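Local coordinates for lipase-esterase related protein (Clostridium acetobutylicum, PDB 3E0X) that is of unknown function but has the alpha/beta hydrolase fold and is probably a hydrolase related to lipases and esterases, at residues A[87-92]-A[111-116]; A[120-125]-A[204-209]. All coordinates share one frame; numbering follows the deposited sequence.

Overall arrangement
Running from the N terminus, the chain first lays down strands 7-11, 18-22 and 43-47, then enters strand 86-91. Contact 1 pairs this strand in parallel with strand 109-115, closing the beta-alpha-beta unit whose connecting helix 93-102 packs on the sheet. The chain then leaves the sheet, and contact 2 opens: the loop 120-125 is met, after 78 intervening residues, by helix 204-213, which follows strand 191-196. The two contacts stand in series, neither nested nor crossed, with centres about 15 Å apart. Contact 1 joins two central strands of the sheet; contact 2 ties the loop entering helix 126-133 to a later helix beside the sheet.

Contact 1: A[87-92]-A[111-116]. With OXE (ortho-xylene), chain C.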
ATOM      1  N   THR A  87       6.398   3.106  11.457  1.00  9.67           N
ATOM      2  CA  THR A  87       5.795   3.841  10.348  1.00 10.19           C
ATOM      3  C   THR A  87       5.217   2.835   9.381  1.00 10.22           C
ATOM      4  O   THR A  87       5.898   1.890   8.991  1.00 11.12           O
ATOM      5  CB  THR A  87       6.840   4.720   9.613  1.00 10.96           C
ATOM      6  OG1 THR A  87       7.391   5.659  10.544  1.00 11.96           O
ATOM      7  CG2 THR A  87       6.208   5.482   8.446  1.00 12.48           C
ATOM      8  N   LEU A  88       3.952   3.020   9.033  1.00  9.95           N
ATOM      9  CA  LEU A  88       3.313   2.155   8.056  1.00  9.76           C
ATOM     10  C   LEU A  88       3.474   2.765   6.678  1.00  9.72           C
ATOM     11  O   LEU A  88       3.314   3.977   6.498  1.00 11.52           O
ATOM     12  CB  LEU A  88       1.813   2.009   8.348  1.00  9.82           C
ATOM     13  CG  LEU A  88       1.435   1.564   9.754  1.00 10.33           C
ATOM     14  CD1 LEU A  88      -0.109   1.492   9.828  1.00 11.91           C
ATOM     15  CD2 LEU A  88       2.080   0.233  10.107  1.00 12.35           C
ATOM     16  N   ILE A  89       3.818   1.917   5.710  1.00  8.83           N
ATOM     17  CA  ILE A  89       3.989   2.317   4.318  0.50  9.32           C
ATOM     18  C   ILE A  89       3.017   1.472   3.513  1.00  9.38           C
ATOM     19  O   ILE A  89       3.246   0.272   3.390  1.00  9.56           O
ATOM     20  CB  ILE A  89       5.444   1.973   3.840  0.50  9.30           C
ATOM     21  CG1 ILE A  89       6.507   2.613   4.754  0.50 10.63           C
ATOM     22  CG2 ILE A  89       5.632   2.339   2.375  0.50 10.36           C
ATOM     23  CD1 ILE A  89       6.578   4.116   4.681  0.50 11.33           C
ATOM     24  N   GLY A  90       1.951   2.072   2.994  1.00  8.53           N
ATOM     25  CA  GLY A  90       0.952   1.308   2.273  1.00  8.14           C
ATOM     26  C   GLY A  90       0.864   1.745   0.826  1.00  8.86           C
ATOM     27  O   GLY A  90       0.744   2.940   0.546  1.00  9.91           O
ATOM     28  N   TYR A  91       0.903   0.774  -0.082  1.00  9.05           N
ATOM     29  CA  TYR A  91       0.826   1.061  -1.507  1.00  8.55           C
ATOM     30  C   TYR A  91      -0.502   0.626  -2.099  1.00  9.09           C
ATOM     31  O   TYR A  91      -0.954  -0.473  -1.798  1.00 10.01           O
ATOM     32  CB  TYR A  91       1.936   0.242  -2.193  1.00  8.61           C
ATOM     33  CG  TYR A  91       1.826   0.094  -3.700  1.00  8.50           C
ATOM     34  CD1 TYR A  91       1.746   1.213  -4.543  1.00  8.25           C
ATOM     35  CD2 TYR A  91       1.800  -1.170  -4.286  1.00  9.42           C
ATOM     36  CE1 TYR A  91       1.674   1.088  -5.945  1.00  9.53           C
ATOM     37  CE2 TYR A  91       1.686  -1.321  -5.687  1.00  8.61           C
ATOM     38  CZ  TYR A  91       1.642  -0.194  -6.509  1.00  7.65           C
ATOM     39  OH  TYR A  91       1.568  -0.330  -7.877  1.00 10.98           O
ATOM     40  N   SER A  92      -1.099   1.456  -2.969  1.00  9.76           N
ATOM     41  CA  SER A  92      -2.308   1.041  -3.666  1.00 10.39           C
ATOM     42  C   SER A  92      -3.411   0.751  -2.623  1.00  9.89           C
ATOM     43  O   SER A  92      -3.649   1.590  -1.740  1.00 10.49           O
ATOM     44  CB  SER A  92      -1.944  -0.112  -4.634  1.00 11.49           C
ATOM     45  OG  SER A  92      -2.988  -1.031  -4.932  1.00 15.20           O
ATOM     46  N   LYS A 111       3.404   6.971  12.527  1.00  9.57           N
ATOM     47  CA  LYS A 111       3.215   7.726  11.277  1.00 10.21           C
ATOM     48  C   LYS A 111       2.717   6.762  10.219  1.00  9.77           C
ATOM     49  O   LYS A 111       2.959   5.548  10.286  1.00  9.77           O
ATOM     50  CB  LYS A 111       4.534   8.316  10.771  1.00 11.05           C
ATOM     51  CG  LYS A 111       5.140   9.367  11.672  1.00 12.74           C
ATOM     52  CD  LYS A 111       6.344  10.012  10.981  1.00 15.44           C
ATOM     53  CE  LYS A 111       6.981  11.082  11.897  1.00 17.76           C
ATOM     54  NZ  LYS A 111       7.389  10.451  13.189  1.00 22.52           N
ATOM     55  N   VAL A 112       2.080   7.317   9.195  1.00 10.51           N
ATOM     56  CA  VAL A 112       1.637   6.510   8.066  1.00 10.97           C
ATOM     57  C   VAL A 112       1.953   7.200   6.748  1.00 10.52           C
ATOM     58  O   VAL A 112       1.844   8.416   6.640  1.00 10.88           O
ATOM     59  CB  VAL A 112       0.109   6.221   8.178  1.00 13.20           C
ATOM     60  CG1 VAL A 112      -0.486   5.754   6.859  1.00 16.01           C
ATOM     61  CG2 VAL A 112      -0.166   5.266   9.337  1.00 13.59           C
ATOM     62  N   VAL A 113       2.344   6.399   5.745  1.00  9.74           N
ATOM     63  CA  VAL A 113       2.515   6.889   4.389  1.00  9.07           C
ATOM     64  C   VAL A 113       1.584   6.117   3.457  1.00  9.12           C
ATOM     65  O   VAL A 113       1.569   4.874   3.454  1.00  9.94           O
ATOM     66  CB  VAL A 113       3.952   6.644   3.915  1.00  9.44           C
ATOM     67  CG1 VAL A 113       4.124   7.072   2.464  1.00 10.68           C
ATOM     68  CG2 VAL A 113       4.950   7.394   4.809  1.00  9.85           C
ATOM     69  N   SER A 114       0.829   6.870   2.662  1.00  9.14           N
ATOM     70  CA  SER A 114      -0.008   6.282   1.620  1.00  9.28           C
ATOM     71  C   SER A 114       0.648   6.571   0.283  1.00  8.82           C
ATOM     72  O   SER A 114       0.698   7.738  -0.148  1.00  9.46           O
ATOM     73  CB  SER A 114      -1.432   6.864   1.655  1.00  9.77           C
ATOM     74  OG  SER A 114      -2.205   6.411   0.538  1.00 10.83           O
ATOM     75  N   LEU A 115       1.154   5.517  -0.351  1.00  8.95           N
ATOM     76  CA  LEU A 115       1.905   5.627  -1.590  1.00  9.46           C
ATOM     77  C   LEU A 115       0.996   5.161  -2.730  1.00  9.24           C
ATOM     78  O   LEU A 115       0.578   3.993  -2.752  1.00  9.83           O
ATOM     79  CB  LEU A 115       3.123   4.707  -1.475  1.00 10.12           C
ATOM     80  CG  LEU A 115       4.047   4.480  -2.658  1.00 10.61           C
ATOM     81  CD1 LEU A 115       4.547   5.807  -3.166  1.00 11.63           C
ATOM     82  CD2 LEU A 115       5.185   3.555  -2.205  1.00 12.13           C
ATOM     83  N   SER A 116       0.672   6.071  -3.652  1.00  8.95           N
ATOM     84  CA  SER A 116      -0.214   5.731  -4.766  1.00  8.95           C
ATOM     85  C   SER A 116      -1.473   5.019  -4.245  1.00  9.37           C
ATOM     86  O   SER A 116      -1.827   3.918  -4.697  1.00  9.72           O
ATOM     87  CB  SER A 116       0.517   4.877  -5.808  1.00  9.14           C
ATOM     88  OG  SER A 116       1.787   5.416  -6.124  1.00 10.02           O
TER
HETATM   89  C1  OXE C 243      -2.438  -2.178  -8.646  1.00 27.92           C
HETATM   90  C2  OXE C 243      -1.267  -2.886  -8.080  1.00 27.57           C
HETATM   91  C3  OXE C 243      -0.376  -3.545  -8.923  1.00 28.21           C
HETATM   92  C4  OXE C 243      -0.605  -3.506 -10.303  1.00 28.15           C
HETATM   93  C5  OXE C 243      -1.713  -2.849 -10.849  1.00 26.84           C
HETATM   94  C6  OXE C 243      -2.631  -2.169 -10.029  1.00 27.06           C
HETATM   95  C1' OXE C 243      -3.373  -1.450  -7.713  1.00 22.20           C
HETATM   96  C2' OXE C 243      -1.063  -2.901  -6.596  1.00 27.82           C
HETATM   97  O   HOH W   1       7.455   7.301  12.925  1.00 19.17           O
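K111, already inside strand 109-115, starts the pairing: K111 O accepts L88 N, 3.0 Å away and in the carbonyl plane, and also receives the CA-H of T87. Its side chain crosses T87 obliquely, and a bend at the last torsion (chi4 58°) brings NZ to a water shared with T87 OG1 and, weakly, to I245 O. V112 turns to the other face, where its CG2, anti to the carbonyl carbon, packs against L88 CD1 at 3.8 Å. V113 returns to the face of T87 and I89. Its N donates to L88 O at 2.7 Å, its O takes G90 N almost straight (175°), and CG2 lies alongside I89 CD1 at 3.7 Å. Opposite S114 stands G90, so no side chain pairs with the serine. L115 N donates to G90 O at 2.8 Å; its own O receives S92 N at 3.0 Å and lies at the edge of the Y91 ring. S116 ends the pairing, its O only weakly bonded to S92 N and its CB at the same ring edge. S92 CB sits over one face of that ring, and Y91 and S92 both border the bound ortho-xylene; S92 OG is hydrogen-bonded to S25 N and Y91 OH to H227 O. G90, S92 and G94 fit the GxSxG nucleophile elbow, which would make S92 the probable nucleophile. Helix 93-102 packs on L88 and V112, strand 18-22 pairs with 87-91 on its other edge, and helix 229-232 touches Y91 and L115.

Contact 2: A[120-125]-A[204-209]; sequences RFDKLD and VEYSEI
Y206 reaches from its helix into the bend of 120-125, and the loop lies along one face of its ring and reaches round to the hydroxyl. At the tip, K123 N donates to Y206 OH at 2.9 Å, approaching at the ring edge near its plane; the bond is bent, 142° at the hydrogen. K123 CB also touches the hydroxyl oxygen. Over one face, R120 O sits above the centre of the ring, 3.6 Å from Y206 CG. F121 adds two contacts: its CA makes an off-centre CH-pi approach, and its ring turns an edge toward the face of Y206 in an offset edge-to-face pair, planes at 88° and F121 CD1 3.7 Å from Y206 CE2.

A second, more polar layer flanks the tyrosine. K123, extended beyond CG, crosses E205 at about a right angle and forms a salt bridge, NZ to E205 OE1 2.7 Å, using the syn lone pair of the carboxylate. E205 has CG in the crowded position between backbone N and carbonyl carbon (chi1 66°), then stretches out to meet it. D122 OD1 lies near Y206 CE1 and receives R120 NE at 3.1 Å from above the carboxylate plane, a salt bridge within the loop. A bend of R120 at chi3 carries NH2 to I209 CD1, at 3.4 Å.

What shapes the loop is a type I turn from F121 to L124, which places K123 N at the hydroxyl. F121 also touches I178, and L124 touches L201; D125 then N-caps helix 126-133 by bonding F128 N. Within this alpha/beta hydrolase fold, the contact joins the loop after strand 109-115 to helix 204-213, which packs on strands 191-196 and 217-222.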
ATOM      1  N   ARG A 120     -10.704   6.421  -0.686  1.00 10.93           N
ATOM      2  CA  ARG A 120     -11.928   6.147  -1.455  1.00 11.33           C
ATOM      3  C   ARG A 120     -11.483   6.209  -2.903  1.00 11.88           C
ATOM      4  O   ARG A 120     -10.636   7.027  -3.269  1.00 11.01           O
ATOM      5  CB  ARG A 120     -13.006   7.209  -1.137  1.00 11.52           C
ATOM      6  CG  ARG A 120     -14.334   7.116  -1.908  1.00 13.57           C
ATOM      7  CD  ARG A 120     -15.213   8.342  -1.617  1.00 14.96           C
ATOM      8  NE  ARG A 120     -14.666   9.577  -2.172  1.00 16.05           N
ATOM      9  CZ  ARG A 120     -14.834  10.789  -1.645  1.00 17.92           C
ATOM     10  NH1 ARG A 120     -15.560  10.959  -0.553  1.00 17.38           N
ATOM     11  NH2 ARG A 120     -14.274  11.843  -2.224  1.00 20.12           N
ATOM     12  N   PHE A 121     -12.037   5.321  -3.718  1.00 11.78           N
ATOM     13  CA  PHE A 121     -11.622   5.203  -5.111  1.00 11.89           C
ATOM     14  C   PHE A 121     -12.850   5.317  -6.003  1.00 12.61           C
ATOM     15  O   PHE A 121     -13.128   4.430  -6.812  1.00 13.20           O
ATOM     16  CB  PHE A 121     -10.878   3.879  -5.330  1.00 12.64           C
ATOM     17  CG  PHE A 121      -9.684   3.708  -4.419  1.00 11.87           C
ATOM     18  CD1 PHE A 121      -8.444   4.266  -4.738  1.00 12.33           C
ATOM     19  CD2 PHE A 121      -9.820   3.021  -3.222  1.00 11.27           C
ATOM     20  CE1 PHE A 121      -7.350   4.123  -3.871  1.00 12.96           C
ATOM     21  CE2 PHE A 121      -8.719   2.869  -2.349  1.00 12.71           C
ATOM     22  CZ  PHE A 121      -7.479   3.411  -2.682  1.00 12.45           C
ATOM     23  N   ASP A 122     -13.564   6.433  -5.875  1.00 13.28           N
ATOM     24  CA  ASP A 122     -14.887   6.583  -6.496  1.00 13.72           C
ATOM     25  C   ASP A 122     -14.882   6.865  -7.986  1.00 13.59           C
ATOM     26  O   ASP A 122     -15.940   6.842  -8.605  1.00 14.01           O
ATOM     27  CB  ASP A 122     -15.686   7.654  -5.744  1.00 14.67           C
ATOM     28  CG  ASP A 122     -14.956   8.970  -5.676  1.00 15.44           C
ATOM     29  OD1 ASP A 122     -13.882   9.002  -5.067  1.00 15.49           O
ATOM     30  OD2 ASP A 122     -15.428   9.979  -6.247  1.00 19.32           O
ATOM     31  N   LYS A 123     -13.708   7.126  -8.555  1.00 13.14           N
ATOM     32  CA  LYS A 123     -13.626   7.457  -9.967  1.00 12.65           C
ATOM     33  C   LYS A 123     -12.940   6.375 -10.814  1.00 13.03           C
ATOM     34  O   LYS A 123     -12.615   6.610 -11.979  1.00 13.61           O
ATOM     35  CB  LYS A 123     -12.987   8.830 -10.178  1.00 14.02           C
ATOM     36  CG  LYS A 123     -13.823   9.967  -9.628  1.00 16.87           C
ATOM     37  CD  LYS A 123     -13.364  11.289 -10.141  1.00 17.57           C
ATOM     38  CE  LYS A 123     -14.151  12.410  -9.447  1.00 18.91           C
ATOM     39  NZ  LYS A 123     -13.583  13.744  -9.790  1.00 22.94           N
ATOM     40  N   LEU A 124     -12.772   5.188 -10.244  1.00 12.14           N
ATOM     41  CA  LEU A 124     -12.210   4.073 -11.002  1.00 11.75           C
ATOM     42  C   LEU A 124     -12.938   3.921 -12.331  1.00 11.96           C
ATOM     43  O   LEU A 124     -14.166   3.976 -12.396  1.00 13.51           O
ATOM     44  CB  LEU A 124     -12.303   2.780 -10.203  1.00 11.93           C
ATOM     45  CG  LEU A 124     -11.315   2.640  -9.032  1.00 11.92           C
ATOM     46  CD1 LEU A 124     -11.715   1.514  -8.084  1.00 13.34           C
ATOM     47  CD2 LEU A 124      -9.866   2.441  -9.498  1.00 13.77           C
ATOM     48  N   ASP A 125     -12.159   3.701 -13.389  1.00 11.41           N
ATOM     49  CA  ASP A 125     -12.714   3.683 -14.742  1.00 11.87           C
ATOM     50  C   ASP A 125     -13.937   2.757 -14.825  1.00 12.10           C
ATOM     51  O   ASP A 125     -13.883   1.576 -14.439  1.00 11.98           O
ATOM     52  CB  ASP A 125     -11.638   3.216 -15.737  1.00 12.30           C
ATOM     53  CG  ASP A 125     -12.127   3.261 -17.164  1.00 14.28           C
ATOM     54  OD1 ASP A 125     -12.018   4.342 -17.799  1.00 19.06           O
ATOM     55  OD2 ASP A 125     -12.610   2.216 -17.670  1.00 15.36           O
ATOM     56  N   VAL A 204      -4.388  11.545  -8.465  1.00 10.59           N
ATOM     57  CA  VAL A 204      -3.768  12.484  -7.545  1.00 11.70           C
ATOM     58  C   VAL A 204      -4.851  13.106  -6.628  1.00 11.27           C
ATOM     59  O   VAL A 204      -4.606  13.397  -5.442  1.00 11.18           O
ATOM     60  CB  VAL A 204      -2.893  13.512  -8.290  1.00 12.06           C
ATOM     61  CG1 VAL A 204      -3.694  14.278  -9.316  1.00 12.59           C
ATOM     62  CG2 VAL A 204      -2.205  14.437  -7.308  1.00 14.17           C
ATOM     63  N   GLU A 205      -6.055  13.301  -7.150  1.00 10.77           N
ATOM     64  CA  GLU A 205      -7.112  13.893  -6.310  1.00 11.23           C
ATOM     65  C   GLU A 205      -7.423  13.090  -5.048  1.00 11.46           C
ATOM     66  O   GLU A 205      -7.797  13.661  -4.016  1.00 12.68           O
ATOM     67  CB  GLU A 205      -8.376  14.195  -7.095  1.00 11.38           C
ATOM     68  CG  GLU A 205      -9.099  12.985  -7.617  1.00 12.06           C
ATOM     69  CD  GLU A 205     -10.122  13.376  -8.675  1.00 15.27           C
ATOM     70  OE1 GLU A 205     -11.323  13.450  -8.325  1.00 16.28           O
ATOM     71  OE2 GLU A 205      -9.709  13.672  -9.835  1.00 16.84           O
ATOM     72  N   TYR A 206      -7.210  11.774  -5.102  1.00 10.93           N
ATOM     73  CA  TYR A 206      -7.434  10.953  -3.908  1.00 10.28           C
ATOM     74  C   TYR A 206      -6.413  11.304  -2.823  1.00 10.58           C
ATOM     75  O   TYR A 206      -6.731  11.308  -1.635  1.00 11.41           O
ATOM     76  CB  TYR A 206      -7.333   9.472  -4.232  1.00 10.84           C
ATOM     77  CG  TYR A 206      -8.284   8.945  -5.279  1.00 11.02           C
ATOM     78  CD1 TYR A 206      -9.532   9.552  -5.549  1.00 11.41           C
ATOM     79  CD2 TYR A 206      -7.952   7.789  -5.967  1.00 11.29           C
ATOM     80  CE1 TYR A 206     -10.387   9.017  -6.508  1.00 11.48           C
ATOM     81  CE2 TYR A 206      -8.795   7.248  -6.914  1.00 12.24           C
ATOM     82  CZ  TYR A 206     -10.012   7.867  -7.186  1.00 11.57           C
ATOM     83  OH  TYR A 206     -10.874   7.322  -8.120  1.00 12.18           O
ATOM     84  N   SER A 207      -5.179  11.568  -3.224  1.00 11.02           N
ATOM     85  CA  SER A 207      -4.120  11.951  -2.292  1.00 10.47           C
ATOM     86  C   SER A 207      -4.330  13.372  -1.771  1.00 11.55           C
ATOM     87  O   SER A 207      -4.001  13.679  -0.607  1.00 11.64           O
ATOM     88  CB  SER A 207      -2.761  11.778  -2.955  1.00 10.83           C
ATOM     89  OG  SER A 207      -2.375  10.400  -2.955  1.00 11.03           O
ATOM     90  N   GLU A 208      -4.896  14.232  -2.619  1.00 11.02           N
ATOM     91  CA  GLU A 208      -5.231  15.596  -2.168  1.00 11.02           C
ATOM     92  C   GLU A 208      -6.302  15.559  -1.060  1.00 11.47           C
ATOM     93  O   GLU A 208      -6.290  16.381  -0.139  1.00 12.87           O
ATOM     94  CB  GLU A 208      -5.680  16.476  -3.343  1.00 12.25           C
ATOM     95  CG  GLU A 208      -4.547  16.818  -4.305  1.00 13.05           C
ATOM     96  CD  GLU A 208      -3.698  18.034  -3.900  1.00 18.71           C
ATOM     97  OE1 GLU A 208      -3.809  18.506  -2.743  1.00 22.23           O
ATOM     98  OE2 GLU A 208      -2.901  18.522  -4.744  1.00 21.21           O
ATOM     99  N   ILE A 209      -7.247  14.634  -1.159  1.00 11.65           N
ATOM    100  CA  ILE A 209      -8.255  14.497  -0.112  1.00 10.95           C
ATOM    101  C   ILE A 209      -7.597  14.061   1.208  1.00 11.63           C
ATOM    102  O   ILE A 209      -7.925  14.578   2.276  1.00 11.91           O
ATOM    103  CB  ILE A 209      -9.398  13.525  -0.541  1.00 11.56           C
ATOM    104  CG1 ILE A 209     -10.289  14.190  -1.612  1.00 13.19           C
ATOM    105  CG2 ILE A 209     -10.206  13.098   0.653  1.00 13.60           C
ATOM    106  CD1 ILE A 209     -11.171  13.219  -2.289  1.00 15.93           C
TER